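PDB 4PQG: glycosyltransferase Gtf1 from Streptococcus pneumoniae, which belongs to the GT-B clan of glycosyltransferases, pairing two parallel-sheet domains with an extended antiparallel beta-sheet domain. Local coordinates for residues M213-D227 with V236-H250. Sequence-based numbering, arbitrary orientation.
With NAG (2-acetamido-2-deoxy-beta-D-glucopyranose), chain D.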
ATOM      1  N   MET A 213      -6.623  20.359  -6.306  1.00 18.82           N
ATOM      2  CA  MET A 213      -6.892  19.927  -7.682  1.00 21.35           C
ATOM      3  C   MET A 213      -6.767  21.078  -8.688  1.00 21.96           C
ATOM      4  O   MET A 213      -6.129  20.920  -9.725  1.00 21.46           O
ATOM      5  CB  MET A 213      -8.256  19.259  -7.791  1.00 21.00           C
ATOM      6  CG  MET A 213      -8.365  17.911  -7.078  1.00 22.82           C
ATOM      7  SD  MET A 213      -7.306  16.598  -7.718  1.00 24.50           S
ATOM      8  CE  MET A 213      -8.114  16.239  -9.279  1.00 24.42           C
ATOM      9  N   LYS A 214      -7.346  22.230  -8.360  1.00 24.15           N
ATOM     10  CA  LYS A 214      -7.309  23.408  -9.242  1.00 26.71           C
ATOM     11  C   LYS A 214      -5.878  23.892  -9.411  1.00 27.25           C
ATOM     12  O   LYS A 214      -5.482  24.286 -10.510  1.00 28.37           O
ATOM     13  CB  LYS A 214      -8.211  24.530  -8.706  1.00 28.64           C
ATOM     14  CG  LYS A 214      -9.684  24.175  -8.785  1.00 30.26           C
ATOM     15  CD  LYS A 214     -10.580  25.352  -8.460  1.00 33.15           C
ATOM     16  CE  LYS A 214     -12.036  24.973  -8.664  1.00 34.80           C
ATOM     17  NZ  LYS A 214     -12.420  24.930 -10.101  1.00 38.15           N
ATOM     18  N   SER A 215      -5.097  23.815  -8.331  1.00 26.36           N
ATOM     19  CA  SER A 215      -3.671  24.171  -8.359  1.00 26.09           C
ATOM     20  C   SER A 215      -2.824  23.308  -9.305  1.00 26.90           C
ATOM     21  O   SER A 215      -1.686  23.668  -9.593  1.00 27.25           O
ATOM     22  CB  SER A 215      -3.050  24.178  -6.943  1.00 25.94           C
ATOM     23  OG  SER A 215      -2.403  22.950  -6.616  1.00 27.06           O
ATOM     24  N   LEU A 216      -3.351  22.168  -9.756  1.00 26.04           N
ATOM     25  CA  LEU A 216      -2.630  21.339 -10.739  1.00 27.13           C
ATOM     26  C   LEU A 216      -2.693  21.918 -12.150  1.00 27.27           C
ATOM     27  O   LEU A 216      -1.864  21.569 -12.996  1.00 29.89           O
ATOM     28  CB  LEU A 216      -3.147  19.888 -10.768  1.00 24.36           C
ATOM     29  CG  LEU A 216      -3.079  19.138  -9.434  1.00 24.97           C
ATOM     30  CD1 LEU A 216      -3.798  17.795  -9.513  1.00 24.02           C
ATOM     31  CD2 LEU A 216      -1.637  18.969  -8.979  1.00 23.53           C
ATOM     32  N   ASN A 217      -3.683  22.771 -12.397  1.00 28.93           N
ATOM     33  CA  ASN A 217      -3.877  23.397 -13.702  1.00 31.98           C
ATOM     34  C   ASN A 217      -3.975  22.307 -14.766  1.00 33.15           C
ATOM     35  O   ASN A 217      -3.190  22.271 -15.722  1.00 33.31           O
ATOM     36  CB  ASN A 217      -2.756  24.410 -13.998  1.00 32.18           C
ATOM     37  CG  ASN A 217      -2.884  25.677 -13.168  1.00 34.07           C
ATOM     38  OD1 ASN A 217      -3.990  26.125 -12.875  1.00 34.56           O
ATOM     39  ND2 ASN A 217      -1.755  26.262 -12.782  1.00 33.89           N
ATOM     40  N   LEU A 218      -4.930  21.400 -14.560  1.00 31.74           N
ATOM     41  CA  LEU A 218      -5.087  20.225 -15.418  1.00 32.30           C
ATOM     42  C   LEU A 218      -5.405  20.621 -16.862  1.00 33.94           C
ATOM     43  O   LEU A 218      -6.264  21.471 -17.090  1.00 34.60           O
ATOM     44  CB  LEU A 218      -6.195  19.317 -14.872  1.00 29.53           C
ATOM     45  CG  LEU A 218      -5.892  18.588 -13.563  1.00 29.56           C
ATOM     46  CD1 LEU A 218      -7.124  17.837 -13.077  1.00 29.34           C
ATOM     47  CD2 LEU A 218      -4.704  17.658 -13.737  1.00 28.06           C
ATOM     48  N   ASN A 219      -4.702  20.008 -17.815  1.00 33.96           N
ATOM     49  CA  ASN A 219      -4.958  20.208 -19.245  1.00 36.34           C
ATOM     50  C   ASN A 219      -5.746  19.026 -19.784  1.00 36.47           C
ATOM     51  O   ASN A 219      -5.763  17.955 -19.176  1.00 32.87           O
ATOM     52  CB  ASN A 219      -3.648  20.311 -20.047  1.00 36.56           C
ATOM     53  CG  ASN A 219      -2.749  21.459 -19.594  1.00 40.01           C
ATOM     54  OD1 ASN A 219      -1.548  21.264 -19.373  1.00 42.70           O
ATOM     55  ND2 ASN A 219      -3.311  22.658 -19.478  1.00 37.90           N
ATOM     56  N   LYS A 220      -6.372  19.217 -20.944  1.00 35.88           N
ATOM     57  CA  LYS A 220      -7.126  18.168 -21.604  1.00 36.78           C
ATOM     58  C   LYS A 220      -6.256  16.934 -21.894  1.00 35.74           C
ATOM     59  O   LYS A 220      -6.756  15.821 -21.878  1.00 39.35           O
ATOM     60  CB  LYS A 220      -7.763  18.701 -22.887  1.00 38.68           C
ATOM     61  CG  LYS A 220      -8.975  17.918 -23.360  1.00 43.65           C
ATOM     62  CD  LYS A 220      -9.362  18.311 -24.787  1.00 47.82           C
ATOM     63  CE  LYS A 220     -10.098  17.184 -25.506  1.00 50.92           C
ATOM     64  NZ  LYS A 220      -9.240  15.967 -25.670  1.00 52.85           N
ATOM     65  N   SER A 221      -4.958  17.128 -22.121  1.00 34.94           N
ATOM     66  CA  SER A 221      -4.064  16.007 -22.409  1.00 36.86           C
ATOM     67  C   SER A 221      -3.535  15.299 -21.151  1.00 36.55           C
ATOM     68  O   SER A 221      -2.786  14.328 -21.257  1.00 38.34           O
ATOM     69  CB  SER A 221      -2.902  16.436 -23.311  1.00 39.66           C
ATOM     70  OG  SER A 221      -1.999  17.291 -22.630  1.00 40.64           O
ATOM     71  N   ASP A 222      -3.924  15.775 -19.970  1.00 32.95           N
ATOM     72  CA  ASP A 222      -3.545  15.092 -18.719  1.00 29.88           C
ATOM     73  C   ASP A 222      -4.449  13.909 -18.438  1.00 26.60           C
ATOM     74  O   ASP A 222      -5.589  13.857 -18.918  1.00 26.38           O
ATOM     75  CB  ASP A 222      -3.581  16.055 -17.533  1.00 28.81           C
ATOM     76  CG  ASP A 222      -2.448  17.044 -17.560  1.00 29.01           C
ATOM     77  OD1 ASP A 222      -1.356  16.710 -18.076  1.00 29.79           O
ATOM     78  OD2 ASP A 222      -2.653  18.158 -17.060  1.00 29.23           O
ATOM     79  N   LEU A 223      -3.924  12.963 -17.662  1.00 25.31           N
ATOM     80  CA  LEU A 223      -4.692  11.837 -17.159  1.00 24.09           C
ATOM     81  C   LEU A 223      -4.639  11.779 -15.621  1.00 24.15           C
ATOM     82  O   LEU A 223      -3.562  11.803 -15.018  1.00 24.78           O
ATOM     83  CB  LEU A 223      -4.154  10.523 -17.741  1.00 24.98           C
ATOM     84  CG  LEU A 223      -4.824   9.189 -17.348  1.00 25.28           C
ATOM     85  CD1 LEU A 223      -6.334   9.178 -17.605  1.00 25.11           C
ATOM     86  CD2 LEU A 223      -4.148   8.011 -18.046  1.00 25.69           C
ATOM     87  N   VAL A 224      -5.812  11.703 -15.007  1.00 23.95           N
ATOM     88  CA  VAL A 224      -5.922  11.483 -13.561  1.00 23.95           C
ATOM     89  C   VAL A 224      -6.343  10.024 -13.357  1.00 23.43           C
ATOM     90  O   VAL A 224      -7.378   9.583 -13.866  1.00 22.75           O
ATOM     91  CB  VAL A 224      -6.917  12.472 -12.906  1.00 22.97           C
ATOM     92  CG1 VAL A 224      -7.115  12.160 -11.424  1.00 22.47           C
ATOM     93  CG2 VAL A 224      -6.413  13.904 -13.086  1.00 22.12           C
ATOM     94  N   ILE A 225      -5.508   9.285 -12.640  1.00 22.70           N
ATOM     95  CA  ILE A 225      -5.796   7.904 -12.295  1.00 22.22           C
ATOM     96  C   ILE A 225      -6.075   7.833 -10.798  1.00 21.95           C
ATOM     97  O   ILE A 225      -5.218   8.163  -9.966  1.00 22.06           O
ATOM     98  CB  ILE A 225      -4.636   6.972 -12.661  1.00 21.41           C
ATOM     99  CG1 ILE A 225      -4.302   7.115 -14.157  1.00 21.77           C
ATOM    100  CG2 ILE A 225      -4.959   5.531 -12.278  1.00 21.73           C
ATOM    101  CD1 ILE A 225      -3.098   6.327 -14.614  1.00 21.27           C
ATOM    102  N   LEU A 226      -7.275   7.380 -10.483  1.00 20.22           N
ATOM    103  CA  LEU A 226      -7.746   7.310  -9.117  1.00 20.32           C
ATOM    104  C   LEU A 226      -7.658   5.892  -8.532  1.00 20.36           C
ATOM    105  O   LEU A 226      -8.400   4.986  -8.929  1.00 18.61           O
ATOM    106  CB  LEU A 226      -9.177   7.821  -9.071  1.00 19.46           C
ATOM    107  CG  LEU A 226      -9.864   8.066  -7.732  1.00 21.53           C
ATOM    108  CD1 LEU A 226      -9.032   8.994  -6.867  1.00 21.30           C
ATOM    109  CD2 LEU A 226     -11.237   8.670  -8.013  1.00 22.18           C
ATOM    110  N   ASP A 227      -6.768   5.723  -7.570  1.00 20.74           N
ATOM    111  CA  ASP A 227      -6.589   4.425  -6.915  1.00 21.96           C
ATOM    112  C   ASP A 227      -7.475   4.204  -5.693  1.00 23.96           C
ATOM    113  O   ASP A 227      -8.090   3.128  -5.537  1.00 24.79           O
ATOM    114  CB  ASP A 227      -5.113   4.218  -6.599  1.00 20.72           C
ATOM    115  CG  ASP A 227      -4.324   3.920  -7.849  1.00 20.94           C
ATOM    116  OD1 ASP A 227      -4.641   2.865  -8.463  1.00 20.89           O
ATOM    117  OD2 ASP A 227      -3.446   4.736  -8.237  1.00 18.92           O
ATOM    118  N   VAL A 236     -12.537  15.100  -6.761  1.00 21.47           N
ATOM    119  CA  VAL A 236     -11.650  14.563  -7.797  1.00 21.89           C
ATOM    120  C   VAL A 236     -12.393  14.402  -9.149  1.00 22.15           C
ATOM    121  O   VAL A 236     -11.891  14.821 -10.201  1.00 21.62           O
ATOM    122  CB  VAL A 236     -10.993  13.232  -7.336  1.00 21.92           C
ATOM    123  CG1 VAL A 236     -10.180  12.588  -8.455  1.00 22.56           C
ATOM    124  CG2 VAL A 236     -10.095  13.487  -6.145  1.00 23.54           C
ATOM    125  N   PHE A 237     -13.589  13.816  -9.102  1.00 22.20           N
ATOM    126  CA  PHE A 237     -14.415  13.598 -10.284  1.00 23.04           C
ATOM    127  C   PHE A 237     -14.693  14.918 -10.993  1.00 24.88           C
ATOM    128  O   PHE A 237     -14.469  15.037 -12.204  1.00 24.52           O
ATOM    129  CB  PHE A 237     -15.738  12.874  -9.935  1.00 21.95           C
ATOM    130  CG  PHE A 237     -15.666  11.361 -10.051  1.00 22.55           C
ATOM    131  CD1 PHE A 237     -16.674  10.653 -10.707  1.00 21.86           C
ATOM    132  CD2 PHE A 237     -14.593  10.646  -9.508  1.00 21.16           C
ATOM    133  CE1 PHE A 237     -16.616   9.269 -10.835  1.00 22.35           C
ATOM    134  CE2 PHE A 237     -14.532   9.253  -9.628  1.00 22.02           C
ATOM    135  CZ  PHE A 237     -15.547   8.564 -10.294  1.00 21.52           C
ATOM    136  N   GLU A 238     -15.132  15.917 -10.226  1.00 25.29           N
ATOM    137  CA  GLU A 238     -15.513  17.199 -10.796  1.00 27.68           C
ATOM    138  C   GLU A 238     -14.326  17.911 -11.433  1.00 28.11           C
ATOM    139  O   GLU A 238     -14.411  18.374 -12.580  1.00 28.61           O
ATOM    140  CB  GLU A 238     -16.151  18.077  -9.728  1.00 29.18           C
ATOM    141  CG  GLU A 238     -17.572  17.667  -9.394  1.00 32.41           C
ATOM    142  CD  GLU A 238     -18.137  18.438  -8.220  1.00 35.26           C
ATOM    143  OE1 GLU A 238     -17.393  19.225  -7.591  1.00 36.66           O
ATOM    144  OE2 GLU A 238     -19.327  18.255  -7.920  1.00 36.04           O
ATOM    145  N   GLU A 239     -13.215  17.971 -10.704  1.00 25.33           N
ATOM    146  CA  GLU A 239     -12.040  18.690 -11.162  1.00 24.23           C
ATOM    147  C   GLU A 239     -11.265  17.967 -12.249  1.00 25.55           C
ATOM    148  O   GLU A 239     -10.477  18.587 -12.965  1.00 25.52           O
ATOM    149  CB  GLU A 239     -11.112  19.018  -9.989  1.00 24.30           C
ATOM    150  CG  GLU A 239     -11.754  19.896  -8.925  1.00 23.47           C
ATOM    151  CD  GLU A 239     -12.244  21.215  -9.492  1.00 24.48           C
ATOM    152  OE1 GLU A 239     -11.504  21.814 -10.311  1.00 23.74           O
ATOM    153  OE2 GLU A 239     -13.356  21.638  -9.117  1.00 22.38           O
ATOM    154  N   ALA A 240     -11.485  16.662 -12.377  1.00 25.67           N
ATOM    155  CA  ALA A 240     -10.801  15.870 -13.394  1.00 27.33           C
ATOM    156  C   ALA A 240     -11.494  15.933 -14.759  1.00 28.01           C
ATOM    157  O   ALA A 240     -10.922  15.484 -15.748  1.00 29.32           O
ATOM    158  CB  ALA A 240     -10.661  14.422 -12.944  1.00 26.57           C
ATOM    159  N   GLN A 241     -12.709  16.479 -14.810  1.00 29.40           N
ATOM    160  CA  GLN A 241     -13.477  16.528 -16.060  1.00 32.32           C
ATOM    161  C   GLN A 241     -12.786  17.318 -17.179  1.00 34.40           C
ATOM    162  O   GLN A 241     -12.980  17.023 -18.353  1.00 37.36           O
ATOM    163  CB  GLN A 241     -14.898  17.054 -15.820  1.00 32.80           C
ATOM    164  CG  GLN A 241     -15.750  16.161 -14.933  1.00 32.70           C
ATOM    165  CD  GLN A 241     -15.738  14.704 -15.379  1.00 34.12           C
ATOM    166  OE1 GLN A 241     -16.329  14.356 -16.402  1.00 34.67           O
ATOM    167  NE2 GLN A 241     -15.056  13.849 -14.616  1.00 31.11           N
ATOM    168  N   THR A 242     -11.971  18.306 -16.813  1.00 34.67           N
ATOM    169  CA  THR A 242     -11.232  19.088 -17.807  1.00 36.35           C
ATOM    170  C   THR A 242     -10.027  18.323 -18.342  1.00 36.30           C
ATOM    171  O   THR A 242      -9.479  18.695 -19.372  1.00 37.92           O
ATOM    172  CB  THR A 242     -10.792  20.486 -17.298  1.00 38.26           C
ATOM    173  OG1 THR A 242     -10.007  20.359 -16.101  1.00 38.24           O
ATOM    174  CG2 THR A 242     -12.009  21.378 -17.032  1.00 38.93           C
ATOM    175  N   ALA A 243      -9.621  17.259 -17.647  1.00 32.80           N
ATOM    176  CA  ALA A 243      -8.588  16.355 -18.139  1.00 31.59           C
ATOM    177  C   ALA A 243      -9.245  15.050 -18.595  1.00 30.37           C
ATOM    178  O   ALA A 243     -10.336  15.073 -19.165  1.00 31.67           O
ATOM    179  CB  ALA A 243      -7.542  16.091 -17.056  1.00 32.31           C
ATOM    180  N   HIS A 244      -8.567  13.924 -18.370  1.00 27.55           N
ATOM    181  CA  HIS A 244      -9.197  12.609 -18.478  1.00 28.49           C
ATOM    182  C   HIS A 244      -9.134  11.940 -17.137  1.00 27.14           C
ATOM    183  O   HIS A 244      -8.206  12.180 -16.371  1.00 25.68           O
ATOM    184  CB  HIS A 244      -8.504  11.742 -19.520  1.00 31.99           C
ATOM    185  CG  HIS A 244      -8.451  12.369 -20.896  1.00 35.81           C
ATOM    186  ND1 HIS A 244      -9.451  12.237 -21.795  1.00 37.23           N
ATOM    187  CD2 HIS A 244      -7.480  13.168 -21.499  1.00 35.45           C
ATOM    188  CE1 HIS A 244      -9.130  12.911 -22.923  1.00 37.84           C
ATOM    189  NE2 HIS A 244      -7.921  13.473 -22.743  1.00 36.87           N
ATOM    190  N   LEU A 245     -10.123  11.095 -16.860  1.00 25.51           N
ATOM    191  CA  LEU A 245     -10.268  10.444 -15.572  1.00 23.51           C
ATOM    192  C   LEU A 245     -10.333   8.926 -15.751  1.00 22.67           C
ATOM    193  O   LEU A 245     -11.198   8.407 -16.459  1.00 23.03           O
ATOM    194  CB  LEU A 245     -11.529  10.954 -14.853  1.00 22.06           C
ATOM    195  CG  LEU A 245     -11.870  10.304 -13.506  1.00 21.91           C
ATOM    196  CD1 LEU A 245     -10.787  10.594 -12.474  1.00 22.18           C
ATOM    197  CD2 LEU A 245     -13.234  10.740 -13.003  1.00 22.68           C
ATOM    198  N   ALA A 246      -9.409   8.224 -15.107  1.00 21.82           N
ATOM    199  CA  ALA A 246      -9.430   6.764 -15.058  1.00 20.89           C
ATOM    200  C   ALA A 246      -9.581   6.325 -13.603  1.00 20.92           C
ATOM    201  O   ALA A 246      -9.054   6.984 -12.695  1.00 20.32           O
ATOM    202  CB  ALA A 246      -8.155   6.192 -15.667  1.00 21.75           C
ATOM    203  N   VAL A 247     -10.335   5.248 -13.388  1.00 19.68           N
ATOM    204  CA  VAL A 247     -10.510   4.649 -12.053  1.00 19.58           C
ATOM    205  C   VAL A 247      -9.949   3.231 -12.100  1.00 20.33           C
ATOM    206  O   VAL A 247     -10.366   2.412 -12.935  1.00 19.86           O
ATOM    207  CB  VAL A 247     -11.989   4.622 -11.610  1.00 19.42           C
ATOM    208  CG1 VAL A 247     -12.197   3.732 -10.375  1.00 18.92           C
ATOM    209  CG2 VAL A 247     -12.500   6.039 -11.371  1.00 19.47           C
ATOM    210  N   VAL A 248      -8.984   2.951 -11.229  1.00 19.21           N
ATOM    211  CA  VAL A 248      -8.438   1.605 -11.132  1.00 19.45           C
ATOM    212  C   VAL A 248      -9.231   0.812 -10.101  1.00 20.34           C
ATOM    213  O   VAL A 248      -9.437   1.286  -8.974  1.00 18.48           O
ATOM    214  CB  VAL A 248      -6.952   1.619 -10.758  1.00 18.66           C
ATOM    215  CG1 VAL A 248      -6.383   0.209 -10.719  1.00 19.35           C
ATOM    216  CG2 VAL A 248      -6.174   2.439 -11.767  1.00 18.33           C
ATOM    217  N   VAL A 249      -9.685  -0.368 -10.519  1.00 19.15           N
ATOM    218  CA  VAL A 249     -10.386  -1.312  -9.658  1.00 21.06           C
ATOM    219  C   VAL A 249      -9.340  -2.297  -9.129  1.00 21.72           C
ATOM    220  O   VAL A 249      -8.688  -2.993  -9.904  1.00 21.33           O
ATOM    221  CB  VAL A 249     -11.495  -2.063 -10.432  1.00 20.74           C
ATOM    222  CG1 VAL A 249     -12.246  -3.031  -9.519  1.00 20.53           C
ATOM    223  CG2 VAL A 249     -12.453  -1.072 -11.087  1.00 20.37           C
ATOM    224  N   HIS A 250      -9.142  -2.325  -7.816  1.00 20.66           N
ATOM    225  CA  HIS A 250      -8.051  -3.134  -7.248  1.00 20.96           C
ATOM    226  C   HIS A 250      -8.409  -4.504  -6.721  1.00 22.45           C
ATOM    227  O   HIS A 250      -7.714  -5.497  -7.010  1.00 23.59           O
ATOM    228  CB  HIS A 250      -7.315  -2.340  -6.185  1.00 19.62           C
ATOM    229  CG  HIS A 250      -6.474  -1.235  -6.750  1.00 19.14           C
ATOM    230  ND1 HIS A 250      -5.275  -1.456  -7.303  1.00 18.90           N
ATOM    231  CD2 HIS A 250      -6.706   0.129  -6.840  1.00 18.93           C
ATOM    232  CE1 HIS A 250      -4.756  -0.293  -7.723  1.00 19.30           C
ATOM    233  NE2 HIS A 250      -5.630   0.681  -7.423  1.00 18.37           N
TER
HETATM  234  C1  NAG D 602      -5.321  -5.496  -3.789  1.00 18.29           C
HETATM  235  C2  NAG D 602      -6.028  -6.816  -4.070  1.00 17.57           C
HETATM  236  C3  NAG D 602      -4.878  -7.528  -4.794  1.00 17.54           C
HETATM  237  C4  NAG D 602      -4.286  -6.674  -5.927  1.00 17.47           C
HETATM  238  C5  NAG D 602      -3.982  -5.231  -5.436  1.00 18.15           C
HETATM  239  C6  NAG D 602      -3.317  -4.325  -6.467  1.00 18.04           C
HETATM  240  C7  NAG D 602      -7.403  -8.320  -2.735  1.00 17.81           C
HETATM  241  C8  NAG D 602      -7.534  -8.998  -1.400  1.00 17.06           C
HETATM  242  N2  NAG D 602      -6.339  -7.544  -2.863  1.00 17.26           N
HETATM  243  O1  NAG D 602      -5.474  -4.829  -2.569  1.00 17.75           O
HETATM  244  O3  NAG D 602      -5.250  -8.817  -5.250  1.00 18.05           O
HETATM  245  O4  NAG D 602      -3.095  -7.285  -6.360  1.00 16.60           O
HETATM  246  O5  NAG D 602      -5.224  -4.710  -4.958  1.00 18.70           O
HETATM  247  O6  NAG D 602      -4.271  -4.090  -7.477  1.00 18.90           O
HETATM  248  O7  NAG D 602      -8.256  -8.487  -3.622  1.00 19.06           O
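H250 NE2 donates to D227 OD1 (2.6 Å), and ND1 on the same ring shares a hydrogen bond with O6 of NAG (2.8 Å). D227 OD1 receives NE2 on its anti side and lies close to the imidazole plane, so the two bonds fix the ring's rotation. V248 CG1 lies against one face of the ring, offset toward the rim. The other carboxylate oxygen, D227 OD2, forms a salt bridge with R32 and a hydrogen bond with Q29, which probably steadies it. Strands 223-226 and 244-248 run parallel, joined by a ladder from H244 N to D222 O through to V248 N to L226 O; its straightest rung is A246 N to V224 O (2.7 Å, 178°). On the face bearing V224 and L226, helix 233-240 packs through V236, F237 and A240. With CG anti to the backbone N (chi1 -171°), L226 meets V236 CG1 tip to tip and sets CD2 against the ring edge of F237 at CE2 (3.7 Å). L245 CD2 sits over the centre of that ring. On the other face, I225 CG2 presses tightly on V248 CG2 (3.4 Å). Between helices 205-215 and 233-240, M213 CB packs on E239 CB (3.6 Å); E239 OE1 weakly bridges K214 NZ, and OE2 pairs with R210. Strand, helix and parallel strand form a beta-alpha-beta unit of a Rossmann-like GT-B domain; H250, held by D227, lies about 7 Å from UDP.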